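Local coordinates for borrelidin polyketide synthase, type I (Streptomyces parvulus, PDB 6OBT), which probably dehydrates beta-hydroxyacyl intermediates, as a dehydratase domain of the modular polyketide synthase that assembles borrelidin, at residues R56-R61 / V123-T128. Numbering follows the deposited sequence.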
ATOM      1  N   ARG A  56       0.516  -4.632   7.845  1.00 29.58           N
ATOM      2  CA  ARG A  56       0.148  -3.237   7.662  1.00 34.04           C
ATOM      3  C   ARG A  56       1.392  -2.500   7.208  1.00 30.81           C
ATOM      4  O   ARG A  56       2.461  -2.668   7.810  1.00 34.62           O
ATOM      5  CB  ARG A  56      -0.391  -2.594   8.945  1.00 38.34           C
ATOM      6  CG  ARG A  56      -1.598  -3.277   9.567  1.00 58.05           C
ATOM      7  CD  ARG A  56      -2.186  -2.396  10.671  1.00 67.44           C
ATOM      8  NE  ARG A  56      -2.433  -1.030  10.203  1.00 72.58           N
ATOM      9  CZ  ARG A  56      -2.861  -0.039  10.979  1.00 79.76           C
ATOM     10  NH1 ARG A  56      -3.084  -0.255  12.270  1.00 79.76           N
ATOM     11  NH2 ARG A  56      -3.061   1.170  10.465  1.00 81.55           N
ATOM     12  N   VAL A  57       1.255  -1.660   6.190  1.00 30.08           N
ATOM     13  CA  VAL A  57       2.398  -0.954   5.620  1.00 33.79           C
ATOM     14  C   VAL A  57       2.128   0.540   5.670  1.00 35.57           C
ATOM     15  O   VAL A  57       1.076   0.997   5.212  1.00 40.85           O
ATOM     16  CB  VAL A  57       2.683  -1.408   4.179  1.00 30.87           C
ATOM     17  CG1 VAL A  57       3.855  -0.602   3.590  1.00 31.57           C
ATOM     18  CG2 VAL A  57       3.004  -2.894   4.151  1.00 30.75           C
ATOM     19  N   TRP A  58       3.068   1.297   6.241  1.00 25.94           N
ATOM     20  CA  TRP A  58       3.032   2.751   6.177  1.00 30.52           C
ATOM     21  C   TRP A  58       3.942   3.189   5.037  1.00 29.40           C
ATOM     22  O   TRP A  58       5.022   2.623   4.843  1.00 29.66           O
ATOM     23  CB  TRP A  58       3.483   3.401   7.505  1.00 29.26           C
ATOM     24  CG  TRP A  58       2.434   3.334   8.609  1.00 35.53           C
ATOM     25  CD1 TRP A  58       1.634   4.354   9.065  1.00 34.21           C
ATOM     26  CD2 TRP A  58       2.081   2.179   9.370  1.00 36.09           C
ATOM     27  NE1 TRP A  58       0.809   3.895  10.077  1.00 36.05           N
ATOM     28  CE2 TRP A  58       1.070   2.564  10.280  1.00 33.76           C
ATOM     29  CE3 TRP A  58       2.515   0.844   9.366  1.00 41.37           C
ATOM     30  CZ2 TRP A  58       0.485   1.663  11.167  1.00 43.55           C
ATOM     31  CZ3 TRP A  58       1.934  -0.047  10.260  1.00 44.72           C
ATOM     32  CH2 TRP A  58       0.931   0.368  11.144  1.00 44.43           C
ATOM     33  N   THR A  59       3.502   4.190   4.276  1.00 31.91           N
ATOM     34  CA  THR A  59       4.197   4.586   3.060  1.00 32.21           C
ATOM     35  C   THR A  59       4.373   6.092   3.033  1.00 31.60           C
ATOM     36  O   THR A  59       3.535   6.844   3.548  1.00 32.49           O
ATOM     37  CB  THR A  59       3.434   4.144   1.767  1.00 33.64           C
ATOM     38  OG1 THR A  59       2.221   4.895   1.632  1.00 34.59           O
ATOM     39  CG2 THR A  59       3.083   2.666   1.803  1.00 36.76           C
ATOM     40  N   GLY A  60       5.465   6.522   2.416  1.00 30.52           N
ATOM     41  CA  GLY A  60       5.690   7.935   2.202  1.00 34.85           C
ATOM     42  C   GLY A  60       6.758   8.165   1.158  1.00 36.14           C
ATOM     43  O   GLY A  60       7.396   7.231   0.668  1.00 35.48           O
ATOM     44  N   ARG A  61       6.952   9.442   0.830  1.00 35.44           N
ATOM     45  CA  ARG A  61       8.017   9.903  -0.051  1.00 34.96           C
ATOM     46  C   ARG A  61       8.880  10.907   0.706  1.00 41.47           C
ATOM     47  O   ARG A  61       8.356  11.891   1.242  1.00 48.10           O
ATOM     48  CB  ARG A  61       7.441  10.569  -1.295  1.00 44.38           C
ATOM     49  CG  ARG A  61       8.460  10.862  -2.379  1.00 53.95           C
ATOM     50  CD  ARG A  61       7.788  11.405  -3.626  1.00 63.33           C
ATOM     51  NE  ARG A  61       7.136  12.690  -3.384  1.00 70.75           N
ATOM     52  CZ  ARG A  61       6.467  13.376  -4.308  1.00 76.30           C
ATOM     53  NH1 ARG A  61       6.358  12.899  -5.542  1.00 80.15           N
ATOM     54  NH2 ARG A  61       5.905  14.539  -3.999  1.00 75.55           N
ATOM     55  N   VAL A 123       7.196   1.313   5.983  1.00 31.36           N
ATOM     56  CA  VAL A 123       7.285   0.700   7.300  1.00 30.60           C
ATOM     57  C   VAL A 123       6.331  -0.485   7.298  1.00 30.28           C
ATOM     58  O   VAL A 123       5.120  -0.310   7.134  1.00 33.36           O
ATOM     59  CB  VAL A 123       6.933   1.683   8.426  1.00 30.70           C
ATOM     60  CG1 VAL A 123       7.225   1.049   9.776  1.00 32.87           C
ATOM     61  CG2 VAL A 123       7.734   2.995   8.288  1.00 28.83           C
ATOM     62  N   VAL A 124       6.865  -1.680   7.513  1.00 31.03           N
ATOM     63  CA  VAL A 124       6.111  -2.912   7.334  1.00 34.47           C
ATOM     64  C   VAL A 124       5.952  -3.578   8.687  1.00 40.25           C
ATOM     65  O   VAL A 124       6.942  -4.010   9.292  1.00 36.31           O
ATOM     66  CB  VAL A 124       6.798  -3.861   6.345  1.00 35.46           C
ATOM     67  CG1 VAL A 124       6.059  -5.181   6.320  1.00 37.96           C
ATOM     68  CG2 VAL A 124       6.858  -3.234   4.943  1.00 37.50           C
ATOM     69  N   VAL A 125       4.712  -3.687   9.154  1.00 35.78           N
ATOM     70  CA  VAL A 125       4.423  -4.278  10.456  1.00 34.52           C
ATOM     71  C   VAL A 125       3.676  -5.579  10.226  1.00 36.33           C
ATOM     72  O   VAL A 125       2.661  -5.603   9.518  1.00 38.80           O
ATOM     73  CB  VAL A 125       3.625  -3.312  11.346  1.00 32.17           C
ATOM     74  CG1 VAL A 125       3.254  -4.001  12.658  1.00 39.16           C
ATOM     75  CG2 VAL A 125       4.463  -2.041  11.615  1.00 32.72           C
ATOM     76  N   THR A 126       4.186  -6.666  10.809  1.00 34.32           N
ATOM     77  CA  THR A 126       3.678  -8.003  10.547  1.00 41.03           C
ATOM     78  C   THR A 126       3.319  -8.696  11.856  1.00 45.48           C
ATOM     79  O   THR A 126       4.125  -8.722  12.797  1.00 38.83           O
ATOM     80  CB  THR A 126       4.705  -8.832   9.766  1.00 42.49           C
ATOM     81  OG1 THR A 126       5.141  -8.092   8.616  1.00 43.75           O
ATOM     82  CG2 THR A 126       4.076 -10.136   9.294  1.00 44.64           C
ATOM     83  N   GLU A 127       2.111  -9.247  11.920  1.00 48.21           N
ATOM     84  CA  GLU A 127       1.718  -9.992  13.106  1.00 55.66           C
ATOM     85  C   GLU A 127       2.514 -11.294  13.185  1.00 58.54           C
ATOM     86  O   GLU A 127       3.010 -11.811  12.183  1.00 62.26           O
ATOM     87  CB  GLU A 127       0.216 -10.274  13.096  1.00 57.87           C
ATOM     88  CG  GLU A 127      -0.640  -9.025  13.244  1.00 62.69           C
ATOM     89  CD  GLU A 127      -2.028  -9.191  12.644  1.00 70.56           C
ATOM     90  OE1 GLU A 127      -2.617 -10.280  12.802  1.00 75.45           O
ATOM     91  OE2 GLU A 127      -2.528  -8.231  12.016  1.00 70.50           O
ATOM     92  N   THR A 128       2.655 -11.811  14.399  1.00 63.27           N
ATOM     93  CA  THR A 128       3.442 -13.012  14.647  1.00 62.28           C
ATOM     94  C   THR A 128       2.530 -14.119  15.159  1.00 72.34           C
ATOM     95  O   THR A 128       1.307 -13.966  15.239  1.00 73.37           O
ATOM     96  CB  THR A 128       4.564 -12.739  15.654  1.00 59.93           C
ATOM     97  OG1 THR A 128       3.996 -12.402  16.925  1.00 61.77           O
ATOM     98  CG2 THR A 128       5.445 -11.591  15.184  1.00 51.91           C
TER
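R56 and V125 exchange two backbone hydrogen bonds, R56 N to V125 O at 2.9 Å and V125 N to R56 O at 2.8 Å, the latter close to linear (171° at the hydrogen). W58 and V123 repeat the exchange, W58 N reaching V123 O at 2.8 Å. Between these hydrogen-bonded pairs lies the non-hydrogen-bonded pair V57–V124, where V57 CA also approaches V123 O at 3.2 Å as a CH···O contact. V123 O also lies in the indole plane at the ring edge, 3.6 Å from W58 CE3. The axes of the two short strand segments run 172° apart in direction and approach to 4.7 Å, so the pairing is antiparallel. It joins strands 55-62 and 119-127 in the N-terminal half of what is, by family, a double-hotdog dehydratase fold, where helix 83-97 packs on the face bearing W58, V123 and V125.

Apolar contacts divide between the two faces. On one, V57 CG2 and V124 CG2 lie side by side at 3.9 Å. On the other, W58 CG sits anti to the carbonyl carbon (chi1 -76°), and the indole passes obliquely by V125, bringing CZ3 within 3.5 Å of V125 CG2.

Polar ends turn elsewhere: W58 NE1 is hydrogen-bonded to Q96 OE1, while the R56 guanidinium, one face over W58 CZ2, forms a salt bridge with D50.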